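Local structure of probable glucarate dehydratase (Mycobacterium smegmatis str. MC2 155, 3VDG) at residues 58-63 against 348-353; 82-87 against 118-123; 105-110 against 133-138. The protein probably catalyses the dehydration of D-glucarate, as a metal-dependent member of the enolase superfamily. One frame throughout, in Å; residues are numbered along the deposited sequence.

Following the chain from the N terminus, the first of the contacting elements is strand 55-65, in the middle of the three-stranded antiparallel sheet. Interaction 1 joins it to the start of helix 349-360, closing the longest loop and tying that sheet to the enolase C-terminal domain. Interactions 2 and 3 are nested inside this loop. Helix 79-92 meets the loop 118-123 in interaction 2, and helix 100-111 meets helix 131-151 in interaction 3; their segments alternate along the chain, so the two contacts cross. They also touch in space, Arg84 CB lying 3.7 Å from Val135 CG2. Helix 131-151 reaches interaction 1 as well, where Pro138 CB packs 3.7 Å from Ile61 CD1.

Interaction 1. Residues 58-63 against 348-353; sequences RAVIQL and LGISLA
Arg58 leaves strand 55-65 toward the first turn of helix 349-360 and meets Ser351 through the end of its guanidinium group. Its CB and CG pass Leu348 at a distance, CG of Arg58 staying 4.7 Å from CG of Leu348. CG sits beside the backbone N of Arg58 (chi1 -56°), and further bends at chi2 and chi3 swing the chain past Leu348 and bring the guanidinium to Ser351. The side chain also lies against Phe40 of strand 30-41, Tyr76 and His347. NE is turned to Glu74 of the adjacent strand 70-75 and forms a salt bridge with it. Beyond CZ, the NH2 of Arg58 donates to the OG of Ser351 at 2.9 Å, with the oxygen at the guanidinium edge and close to its plane. The N-H points somewhat off the oxygen, at 136°. The same OG is also hydrogen-bonded to NE2 of His318, so this buried hydroxyl has two polar partners. Next to this polar link the contact is apolar: the side chains of Val60 and Ile350 cross at about a right angle, and CG1 of Val60 touches CD1 of Ile350 at 3.9 Å. Glu74 connects the two halves, because its carboxylate oxygens also accept the backbone N-H groups of Leu348, at the N-cap position, and of Ser351. An acidic group at a helix start, paired with a buried arginine, probably remains ionised. The chemistry implies a buried charged network that fastens, as in the enolase superfamily, the N-terminal capping domain with its three-stranded sheet to the beta/alpha barrel domain.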
ATOM      1  N   ARG A  58     -26.742  -4.636  10.223  1.00 23.27           N
ATOM      2  CA  ARG A  58     -25.352  -4.142  10.330  1.00 18.71           C
ATOM      3  C   ARG A  58     -24.981  -4.105  11.809  1.00 22.70           C
ATOM      4  O   ARG A  58     -25.867  -4.178  12.678  1.00 22.55           O
ATOM      5  CB  ARG A  58     -25.197  -2.748   9.716  1.00 18.30           C
ATOM      6  CG  ARG A  58     -25.648  -2.653   8.263  1.00 21.15           C
ATOM      7  CD  ARG A  58     -24.690  -3.352   7.315  1.00 22.17           C
ATOM      8  NE  ARG A  58     -23.502  -2.534   7.049  1.00 18.74           N
ATOM      9  CZ  ARG A  58     -22.512  -2.924   6.271  1.00 31.21           C
ATOM     10  NH1 ARG A  58     -22.560  -4.125   5.676  1.00 20.04           N
ATOM     11  NH2 ARG A  58     -21.476  -2.118   6.086  1.00 25.38           N
ATOM     12  N   ALA A  59     -23.683  -4.061  12.096  1.00 20.71           N
ATOM     13  CA  ALA A  59     -23.197  -3.897  13.469  1.00 20.21           C
ATOM     14  C   ALA A  59     -22.428  -2.585  13.514  1.00 28.52           C
ATOM     15  O   ALA A  59     -21.580  -2.319  12.663  1.00 24.27           O
ATOM     16  CB  ALA A  59     -22.308  -5.066  13.886  1.00 18.66           C
ATOM     17  N   VAL A  60     -22.775  -1.747  14.473  1.00 20.88           N
ATOM     18  CA  VAL A  60     -22.079  -0.476  14.696  1.00 19.29           C
ATOM     19  C   VAL A  60     -21.036  -0.681  15.772  1.00 20.27           C
ATOM     20  O   VAL A  60     -21.334  -1.224  16.861  1.00 23.55           O
ATOM     21  CB  VAL A  60     -23.068   0.609  15.135  1.00 25.93           C
ATOM     22  CG1 VAL A  60     -22.321   1.855  15.629  1.00 25.11           C
ATOM     23  CG2 VAL A  60     -24.012   0.949  13.976  1.00 17.82           C
ATOM     24  N   ILE A  61     -19.800  -0.286  15.467  1.00 17.02           N
ATOM     25  CA  ILE A  61     -18.704  -0.321  16.429  1.00 18.91           C
ATOM     26  C   ILE A  61     -18.470   1.077  16.959  1.00 23.99           C
ATOM     27  O   ILE A  61     -18.292   2.018  16.190  1.00 20.51           O
ATOM     28  CB  ILE A  61     -17.371  -0.848  15.827  1.00 20.73           C
ATOM     29  CG1 ILE A  61     -17.370  -2.377  15.736  1.00 26.64           C
ATOM     30  CG2 ILE A  61     -16.185  -0.477  16.717  1.00 24.49           C
ATOM     31  CD1 ILE A  61     -18.312  -2.928  14.698  1.00 29.66           C
ATOM     32  N   GLN A  62     -18.494   1.207  18.282  1.00 19.01           N
ATOM     33  CA  GLN A  62     -18.075   2.448  18.937  1.00 20.39           C
ATOM     34  C   GLN A  62     -16.819   2.070  19.698  1.00 25.82           C
ATOM     35  O   GLN A  62     -16.856   1.241  20.619  1.00 21.82           O
ATOM     36  CB  GLN A  62     -19.164   2.970  19.878  1.00 18.85           C
ATOM     37  CG  GLN A  62     -20.255   3.768  19.171  1.00 20.77           C
ATOM     38  CD  GLN A  62     -21.468   4.011  20.063  1.00 26.65           C
ATOM     39  OE1 GLN A  62     -22.113   3.066  20.512  1.00 25.77           O
ATOM     40  NE2 GLN A  62     -21.776   5.276  20.317  1.00 24.95           N
ATOM     41  N   LEU A  63     -15.686   2.618  19.270  1.00 20.65           N
ATOM     42  CA  LEU A  63     -14.406   2.196  19.821  1.00 18.08           C
ATOM     43  C   LEU A  63     -13.978   3.292  20.794  1.00 18.24           C
ATOM     44  O   LEU A  63     -13.733   4.424  20.383  1.00 22.22           O
ATOM     45  CB  LEU A  63     -13.372   2.032  18.694  1.00 20.19           C
ATOM     46  CG  LEU A  63     -11.980   1.609  19.164  1.00 23.24           C
ATOM     47  CD1 LEU A  63     -12.035   0.174  19.653  1.00 19.67           C
ATOM     48  CD2 LEU A  63     -10.925   1.744  18.069  1.00 18.88           C
ATOM     49  N   LEU A 348     -25.081   1.771   6.012  1.00 18.44           N
ATOM     50  CA  LEU A 348     -25.566   3.032   6.587  1.00 22.70           C
ATOM     51  C   LEU A 348     -24.475   4.101   6.508  1.00 19.79           C
ATOM     52  O   LEU A 348     -23.534   3.968   5.731  1.00 20.66           O
ATOM     53  CB  LEU A 348     -26.021   2.791   8.024  1.00 22.67           C
ATOM     54  CG  LEU A 348     -27.202   1.813   8.107  1.00 23.52           C
ATOM     55  CD1 LEU A 348     -27.659   1.539   9.543  1.00 23.58           C
ATOM     56  CD2 LEU A 348     -28.362   2.317   7.245  1.00 20.59           C
ATOM     57  N   GLY A 349     -24.595   5.156   7.301  1.00 22.48           N
ATOM     58  CA  GLY A 349     -23.765   6.352   7.114  1.00 19.37           C
ATOM     59  C   GLY A 349     -22.303   6.296   7.560  1.00 20.43           C
ATOM     60  O   GLY A 349     -21.462   7.068   7.071  1.00 20.71           O
ATOM     61  N   ILE A 350     -21.997   5.407   8.492  1.00 19.38           N
ATOM     62  CA  ILE A 350     -20.611   5.196   8.908  1.00 19.51           C
ATOM     63  C   ILE A 350     -19.827   4.579   7.748  1.00 20.96           C
ATOM     64  O   ILE A 350     -18.762   5.086   7.343  1.00 17.27           O
ATOM     65  CB  ILE A 350     -20.547   4.291  10.155  1.00 17.53           C
ATOM     66  CG1 ILE A 350     -21.247   4.970  11.344  1.00 21.22           C
ATOM     67  CG2 ILE A 350     -19.090   3.934  10.460  1.00 16.98           C
ATOM     68  CD1 ILE A 350     -21.529   4.041  12.519  1.00 22.69           C
ATOM     69  N   SER A 351     -20.354   3.482   7.197  1.00 18.01           N
ATOM     70  CA  SER A 351     -19.757   2.899   5.992  1.00 19.37           C
ATOM     71  C   SER A 351     -19.678   3.930   4.875  1.00 20.33           C
ATOM     72  O   SER A 351     -18.684   4.001   4.145  1.00 18.84           O
ATOM     73  CB  SER A 351     -20.567   1.681   5.512  1.00 18.07           C
ATOM     74  OG  SER A 351     -20.329   0.553   6.349  1.00 25.90           O
ATOM     75  N   LEU A 352     -20.733   4.723   4.707  1.00 20.33           N
ATOM     76  CA  LEU A 352     -20.714   5.657   3.582  1.00 22.93           C
ATOM     77  C   LEU A 352     -19.567   6.663   3.776  1.00 20.32           C
ATOM     78  O   LEU A 352     -18.808   6.961   2.841  1.00 19.48           O
ATOM     79  CB  LEU A 352     -22.056   6.387   3.437  1.00 15.13           C
ATOM     80  CG  LEU A 352     -22.121   7.404   2.282  1.00 23.75           C
ATOM     81  CD1 LEU A 352     -21.834   6.749   0.932  1.00 17.08           C
ATOM     82  CD2 LEU A 352     -23.481   8.090   2.260  1.00 26.26           C
ATOM     83  N   ALA A 353     -19.424   7.185   4.991  1.00 16.03           N
ATOM     84  CA  ALA A 353     -18.349   8.154   5.237  1.00 17.58           C
ATOM     85  C   ALA A 353     -16.991   7.511   4.950  1.00 19.55           C
ATOM     86  O   ALA A 353     -16.111   8.123   4.335  1.00 17.61           O
ATOM     87  CB  ALA A 353     -18.402   8.665   6.675  1.00 18.23           C
TER

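Interaction 2. Residues 82-87 against 118-123; sequences LERLQA and DGSGLA
Both terminal nitrogens of Arg84 converge on a single carboxylate oxygen of Asp118 instead of taking one oxygen each. NH2 of Arg84 donates to OD1 of Asp118 at 3.1 Å and NH1 of Arg84 to the same OD1 at 3.3 Å, the second bond of this salt bridge being the longer. OD1 lies almost in the guanidinium plane, at its edge, yet both N-H groups reach it from one face of the carboxylate, whose plane is turned 49° from that of the guanidinium. The arginine chain is extended from CG to NE and arrives end-on, opposite in direction to the aspartate. The other oxygen is used within the loop: OD2 of Asp118 accepts the backbone N of Ser120 at 3.3 Å, an Asx turn that helps set the rotation of the carboxylate. A water bridges the two segments, 2.8 Å from NH1 of Arg84, whose proton it accepts, and 3.2 Å from OG of Ser120. A type II turn from Gly119 to Leu122 overlaps the Asx turn, with Gly121 at its positive-phi position (82°) and its N hydrogen-bonded to OD2 of Asp78. The salt bridge ties helix 79-92 to the loop between helices 100-111 and 131-151. Arg84 also lies against Val131 and Val135 of helix 131-151, while Leu82 and Leu85 of helix 79-92 pack on Ala59 of strand 55-65.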
ATOM      1  N   LEU A  82     -20.749 -11.396  14.931  1.00 20.63           N
ATOM      2  CA  LEU A  82     -20.872 -10.678  16.212  1.00 22.58           C
ATOM      3  C   LEU A  82     -19.991 -11.271  17.317  1.00 27.41           C
ATOM      4  O   LEU A  82     -19.387 -10.535  18.122  1.00 25.16           O
ATOM      5  CB  LEU A  82     -22.329 -10.644  16.688  1.00 27.15           C
ATOM      6  CG  LEU A  82     -23.300  -9.830  15.839  1.00 27.64           C
ATOM      7  CD1 LEU A  82     -24.682  -9.883  16.472  1.00 29.55           C
ATOM      8  CD2 LEU A  82     -22.830  -8.386  15.708  1.00 21.42           C
ATOM      9  N   GLU A  83     -19.938 -12.592  17.377  1.00 24.58           N
ATOM     10  CA  GLU A  83     -19.055 -13.292  18.318  1.00 25.00           C
ATOM     11  C   GLU A  83     -17.597 -12.994  18.020  1.00 27.19           C
ATOM     12  O   GLU A  83     -16.797 -12.793  18.937  1.00 25.34           O
ATOM     13  CB  GLU A  83     -19.251 -14.809  18.226  1.00 28.07           C
ATOM     14  CG  GLU A  83     -20.647 -15.274  18.608  1.00 38.03           C
ATOM     15  CD  GLU A  83     -20.867 -16.757  18.357  1.00 67.50           C
ATOM     16  OE1 GLU A  83     -19.945 -17.432  17.847  1.00 49.63           O
ATOM     17  OE2 GLU A  83     -21.971 -17.250  18.672  1.00 61.22           O
ATOM     18  N   ARG A  84     -17.227 -13.007  16.744  1.00 21.40           N
ATOM     19  CA  ARG A  84     -15.844 -12.675  16.388  1.00 19.21           C
ATOM     20  C   ARG A  84     -15.510 -11.231  16.745  1.00 20.22           C
ATOM     21  O   ARG A  84     -14.403 -10.944  17.210  1.00 21.84           O
ATOM     22  CB  ARG A  84     -15.579 -12.920  14.896  1.00 20.05           C
ATOM     23  CG  ARG A  84     -15.449 -14.413  14.580  1.00 24.96           C
ATOM     24  CD  ARG A  84     -15.620 -14.669  13.091  1.00 24.86           C
ATOM     25  NE  ARG A  84     -15.517 -16.096  12.777  1.00 33.78           N
ATOM     26  CZ  ARG A  84     -15.880 -16.637  11.617  1.00 42.33           C
ATOM     27  NH1 ARG A  84     -16.365 -15.880  10.639  1.00 31.90           N
ATOM     28  NH2 ARG A  84     -15.745 -17.941  11.429  1.00 37.13           N
ATOM     29  N   LEU A  85     -16.453 -10.327  16.511  1.00 21.20           N
ATOM     30  CA  LEU A  85     -16.219  -8.924  16.826  1.00 21.81           C
ATOM     31  C   LEU A  85     -15.980  -8.772  18.335  1.00 28.05           C
ATOM     32  O   LEU A  85     -15.136  -7.986  18.752  1.00 22.55           O
ATOM     33  CB  LEU A  85     -17.391  -8.056  16.390  1.00 23.27           C
ATOM     34  CG  LEU A  85     -17.619  -7.926  14.885  1.00 26.01           C
ATOM     35  CD1 LEU A  85     -18.919  -7.177  14.625  1.00 17.70           C
ATOM     36  CD2 LEU A  85     -16.436  -7.228  14.229  1.00 24.53           C
ATOM     37  N   GLN A  86     -16.711  -9.515  19.135  1.00 23.41           N
ATOM     38  CA  GLN A  86     -16.549  -9.458  20.604  0.50 25.62           C
ATOM     39  C   GLN A  86     -15.175  -9.986  20.993  1.00 23.75           C
ATOM     40  O   GLN A  86     -14.536  -9.413  21.792  1.00 28.42           O
ATOM     41  CB  GLN A  86     -17.652 -10.258  21.317  0.50 24.92           C
ATOM     42  CG  GLN A  86     -19.013  -9.589  21.263  0.50 34.52           C
ATOM     43  CD  GLN A  86     -19.018  -8.250  21.977  0.50 39.52           C
ATOM     44  OE1 GLN A  86     -18.394  -8.094  23.028  0.50 57.35           O
ATOM     45  NE2 GLN A  86     -19.716  -7.276  21.411  0.50 21.89           N
ATOM     46  N   ALA A  87     -14.732 -11.069  20.393  1.00 26.00           N
ATOM     47  CA  ALA A  87     -13.410 -11.607  20.688  1.00 25.16           C
ATOM     48  C   ALA A  87     -12.287 -10.619  20.270  1.00 26.85           C
ATOM     49  O   ALA A  87     -11.287 -10.464  20.971  1.00 26.66           O
ATOM     50  CB  ALA A  87     -13.225 -12.960  20.016  1.00 28.62           C
ATOM     51  N   ASP A 118     -15.784 -19.290   4.062  1.00 77.23           N
ATOM     52  CA  ASP A 118     -16.679 -18.659   5.040  1.00 66.18           C
ATOM     53  C   ASP A 118     -17.445 -17.486   4.397  1.00 90.28           C
ATOM     54  O   ASP A 118     -16.845 -16.491   3.959  1.00 48.69           O
ATOM     55  CB  ASP A 118     -15.856 -18.196   6.261  1.00 67.37           C
ATOM     56  CG  ASP A 118     -16.719 -17.746   7.433  1.00 69.63           C
ATOM     57  OD1 ASP A 118     -16.628 -18.375   8.508  1.00 59.16           O
ATOM     58  OD2 ASP A 118     -17.481 -16.764   7.285  1.00 66.06           O
ATOM     59  N   GLY A 119     -18.771 -17.603   4.340  1.00 43.61           N
ATOM     60  CA  GLY A 119     -19.593 -16.622   3.634  1.00 66.61           C
ATOM     61  C   GLY A 119     -20.456 -15.706   4.490  1.00 96.00           C
ATOM     62  O   GLY A 119     -21.357 -15.044   3.964  1.00 47.26           O
ATOM     63  N   SER A 120     -20.177 -15.646   5.796  1.00 65.65           N
ATOM     64  CA  SER A 120     -21.006 -14.873   6.742  1.00 64.78           C
ATOM     65  C   SER A 120     -21.078 -13.372   6.416  1.00 62.28           C
ATOM     66  O   SER A 120     -20.089 -12.761   5.992  1.00 56.90           O
ATOM     67  CB  SER A 120     -20.580 -15.108   8.207  1.00 72.67           C
ATOM     68  OG  SER A 120     -19.339 -14.493   8.518  1.00 49.38           O
ATOM     69  N   GLY A 121     -22.268 -12.800   6.604  1.00 64.18           N
ATOM     70  CA  GLY A 121     -22.540 -11.393   6.293  1.00 50.02           C
ATOM     71  C   GLY A 121     -22.841 -11.150   4.821  1.00 49.85           C
ATOM     72  O   GLY A 121     -23.400 -10.106   4.452  1.00 45.06           O
ATOM     73  N   LEU A 122     -22.487 -12.125   3.980  1.00 39.60           N
ATOM     74  CA  LEU A 122     -22.510 -11.953   2.515  1.00 62.24           C
ATOM     75  C   LEU A 122     -23.498 -12.882   1.778  1.00 72.13           C
ATOM     76  O   LEU A 122     -23.483 -12.964   0.538  1.00 47.45           O
ATOM     77  CB  LEU A 122     -21.079 -12.093   1.958  1.00 65.85           C
ATOM     78  CG  LEU A 122     -20.116 -11.009   2.482  1.00 50.50           C
ATOM     79  CD1 LEU A 122     -18.640 -11.400   2.434  1.00 46.48           C
ATOM     80  CD2 LEU A 122     -20.374  -9.699   1.741  1.00 36.83           C
ATOM     81  N   ALA A 123     -24.357 -13.553   2.554  1.00 53.18           N
ATOM     82  CA  ALA A 123     -25.388 -14.479   2.045  1.00 58.52           C
ATOM     83  C   ALA A 123     -24.868 -15.658   1.199  1.00130.57           C
ATOM     84  O   ALA A 123     -25.546 -16.103   0.266  1.00 59.66           O
ATOM     85  CB  ALA A 123     -26.482 -13.718   1.298  1.00 72.29           C
TER
HETATM   86  O   HOH W   1     -17.088 -13.230  10.367  1.00 34.12           O

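Interaction 3. Residues 105-110 against 133-138; sequences ALISDA and DRVFSP
Ile107 of helix 100-111 reaches helix 131-151 with two of its methyl groups, one for each of two successive residues. Its CD1 rests 3.8 Å from CA of Phe136 and 4.0 Å from CD1 of the Phe136 ring, at the ring edge and near its plane, so the methyl fills the corner between backbone and ring. The two side chains cross at about a right angle. The branch methyl CG2 of Ile107 meets CG1 of Val135 at 3.9 Å. With CG1 of Ile107 beside its own backbone N (chi1 -72°), CD1 is directed to Phe136 while CG2 is left for Val135. The helices come close here, the CA atoms of Ile107 and Phe136 being 6.7 Å apart. In the next shell, Ala88 of helix 79-92 lies against both Ile107 and Val135, and Ile103 and Arg104 of helix 100-111 pack on Phe136. This is helix packing within what is, as in the enolase superfamily, the N-terminal capping domain. Further out, OD1 of Asp133 forms salt bridges with Arg104 and with Arg325 of helix 323-336, and OG of Ser137 is hydrogen-bonded to the carbonyl of His317, just before the kink at Pro138; Arg325 and His317 link helix 131-151 to the barrel domain. No hydrogen bond joins the two segments themselves: their buried contact is apolar and rests on the fit of methyl groups and ring, while the salt bridge between Asp133 and Arg104 adds a polar link alongside.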
ATOM      1  N   ALA A 105      -2.713  -8.012  13.892  1.00 20.05           N
ATOM      2  CA  ALA A 105      -2.046  -9.251  14.280  1.00 22.15           C
ATOM      3  C   ALA A 105      -2.682  -9.835  15.556  1.00 24.41           C
ATOM      4  O   ALA A 105      -2.839 -11.050  15.674  1.00 25.39           O
ATOM      5  CB  ALA A 105      -0.545  -9.028  14.466  1.00 23.39           C
ATOM      6  N   LEU A 106      -3.031  -8.976  16.517  1.00 17.05           N
ATOM      7  CA  LEU A 106      -3.722  -9.440  17.733  1.00 19.52           C
ATOM      8  C   LEU A 106      -5.063 -10.083  17.407  1.00 23.12           C
ATOM      9  O   LEU A 106      -5.483 -11.063  18.041  1.00 22.35           O
ATOM     10  CB  LEU A 106      -3.937  -8.283  18.711  1.00 19.30           C
ATOM     11  CG  LEU A 106      -2.670  -7.698  19.351  1.00 25.67           C
ATOM     12  CD1 LEU A 106      -2.974  -6.425  20.136  1.00 24.90           C
ATOM     13  CD2 LEU A 106      -2.045  -8.732  20.266  1.00 22.76           C
ATOM     14  N   ILE A 107      -5.756  -9.519  16.426  1.00 20.43           N
ATOM     15  CA  ILE A 107      -7.057 -10.040  16.017  1.00 18.37           C
ATOM     16  C   ILE A 107      -6.881 -11.394  15.343  1.00 22.34           C
ATOM     17  O   ILE A 107      -7.648 -12.316  15.598  1.00 22.91           O
ATOM     18  CB  ILE A 107      -7.819  -9.049  15.122  1.00 18.84           C
ATOM     19  CG1 ILE A 107      -8.310  -7.874  15.971  1.00 21.03           C
ATOM     20  CG2 ILE A 107      -9.029  -9.724  14.462  1.00 20.88           C
ATOM     21  CD1 ILE A 107      -8.978  -6.775  15.166  1.00 24.42           C
ATOM     22  N   SER A 108      -5.848 -11.519  14.512  1.00 20.84           N
ATOM     23  CA  SER A 108      -5.569 -12.776  13.851  1.00 25.69           C
ATOM     24  C   SER A 108      -5.321 -13.844  14.918  1.00 34.44           C
ATOM     25  O   SER A 108      -5.923 -14.916  14.878  1.00 31.58           O
ATOM     26  CB  SER A 108      -4.363 -12.644  12.925  1.00 24.36           C
ATOM     27  OG  SER A 108      -4.145 -13.852  12.227  1.00 31.98           O
ATOM     28  N   ASP A 109      -4.457 -13.537  15.886  1.00 30.50           N
ATOM     29  CA  ASP A 109      -4.184 -14.470  16.991  1.00 32.59           C
ATOM     30  C   ASP A 109      -5.448 -14.857  17.736  1.00 33.70           C
ATOM     31  O   ASP A 109      -5.670 -16.025  18.024  1.00 33.09           O
ATOM     32  CB  ASP A 109      -3.195 -13.873  17.994  1.00 29.96           C
ATOM     33  CG  ASP A 109      -1.793 -13.766  17.433  1.00 46.88           C
ATOM     34  OD1 ASP A 109      -1.528 -14.410  16.400  1.00 49.88           O
ATOM     35  OD2 ASP A 109      -0.959 -13.041  18.023  1.00 42.21           O
ATOM     36  N   ALA A 110      -6.274 -13.873  18.058  1.00 24.70           N
ATOM     37  CA  ALA A 110      -7.499 -14.128  18.807  1.00 25.66           C
ATOM     38  C   ALA A 110      -8.464 -15.032  18.050  1.00 42.66           C
ATOM     39  O   ALA A 110      -9.188 -15.807  18.654  1.00 34.89           O
ATOM     40  CB  ALA A 110      -8.186 -12.816  19.149  1.00 22.34           C
ATOM     41  N   ASP A 133      -9.592 -10.161   7.972  1.00 18.54           N
ATOM     42  CA  ASP A 133      -9.849  -8.832   7.385  1.00 19.99           C
ATOM     43  C   ASP A 133     -11.265  -8.301   7.619  1.00 20.63           C
ATOM     44  O   ASP A 133     -11.431  -7.115   7.878  1.00 23.38           O
ATOM     45  CB  ASP A 133      -9.415  -8.775   5.917  1.00 25.11           C
ATOM     46  CG  ASP A 133      -7.881  -8.661   5.766  1.00 36.84           C
ATOM     47  OD1 ASP A 133      -7.217  -8.027   6.626  1.00 30.63           O
ATOM     48  OD2 ASP A 133      -7.326  -9.199   4.784  1.00 30.71           O
ATOM     49  N   ARG A 134     -12.279  -9.164   7.530  1.00 19.31           N
ATOM     50  CA  ARG A 134     -13.653  -8.754   7.805  1.00 19.50           C
ATOM     51  C   ARG A 134     -13.830  -8.323   9.261  1.00 22.06           C
ATOM     52  O   ARG A 134     -14.592  -7.401   9.549  1.00 19.27           O
ATOM     53  CB  ARG A 134     -14.635  -9.889   7.474  1.00 22.10           C
ATOM     54  CG  ARG A 134     -15.003  -9.962   5.998  1.00 35.61           C
ATOM     55  CD  ARG A 134     -15.946 -11.126   5.730  1.00 33.53           C
ATOM     56  NE  ARG A 134     -15.218 -12.388   5.801  1.00 40.46           N
ATOM     57  CZ  ARG A 134     -15.769 -13.581   5.601  1.00 69.97           C
ATOM     58  NH1 ARG A 134     -17.069 -13.694   5.318  1.00 39.42           N
ATOM     59  NH2 ARG A 134     -15.009 -14.663   5.675  1.00 38.83           N
ATOM     60  N   VAL A 135     -13.132  -8.997  10.178  1.00 21.42           N
ATOM     61  CA  VAL A 135     -13.253  -8.665  11.610  1.00 20.90           C
ATOM     62  C   VAL A 135     -12.451  -7.415  11.970  1.00 19.68           C
ATOM     63  O   VAL A 135     -12.928  -6.568  12.698  1.00 21.36           O
ATOM     64  CB  VAL A 135     -12.853  -9.859  12.495  1.00 21.50           C
ATOM     65  CG1 VAL A 135     -12.916  -9.469  13.968  1.00 20.12           C
ATOM     66  CG2 VAL A 135     -13.778 -11.048  12.198  1.00 18.61           C
ATOM     67  N   PHE A 136     -11.254  -7.292  11.396  1.00 18.86           N
ATOM     68  CA  PHE A 136     -10.358  -6.157  11.637  1.00 19.93           C
ATOM     69  C   PHE A 136     -10.940  -4.874  11.060  1.00 22.15           C
ATOM     70  O   PHE A 136     -10.868  -3.808  11.675  1.00 20.16           O
ATOM     71  CB  PHE A 136      -8.993  -6.482  11.003  1.00 16.50           C
ATOM     72  CG  PHE A 136      -8.014  -5.328  10.941  1.00 19.90           C
ATOM     73  CD1 PHE A 136      -7.622  -4.643  12.086  1.00 19.07           C
ATOM     74  CD2 PHE A 136      -7.414  -4.984   9.727  1.00 19.13           C
ATOM     75  CE1 PHE A 136      -6.697  -3.603  12.016  1.00 22.63           C
ATOM     76  CE2 PHE A 136      -6.493  -3.950   9.651  1.00 19.25           C
ATOM     77  CZ  PHE A 136      -6.128  -3.258  10.800  1.00 22.35           C
ATOM     78  N   SER A 137     -11.532  -4.977   9.874  1.00 17.99           N
ATOM     79  CA  SER A 137     -12.006  -3.789   9.174  1.00 18.74           C
ATOM     80  C   SER A 137     -12.697  -2.702  10.035  1.00 18.27           C
ATOM     81  O   SER A 137     -12.237  -1.556  10.066  1.00 21.08           O
ATOM     82  CB  SER A 137     -12.921  -4.204   8.009  1.00 19.60           C
ATOM     83  OG  SER A 137     -13.379  -3.053   7.340  1.00 24.68           O
ATOM     84  N   PRO A 138     -13.825  -3.031  10.709  1.00 18.31           N
ATOM     85  CA  PRO A 138     -14.517  -1.966  11.451  1.00 19.63           C
ATOM     86  C   PRO A 138     -13.681  -1.354  12.581  1.00 19.85           C
ATOM     87  O   PRO A 138     -13.840  -0.166  12.907  1.00 18.05           O
ATOM     88  CB  PRO A 138     -15.737  -2.685  12.059  1.00 20.44           C
ATOM     89  CG  PRO A 138     -15.336  -4.127  12.118  1.00 18.93           C
ATOM     90  CD  PRO A 138     -14.500  -4.336  10.862  1.00 17.72           C
TER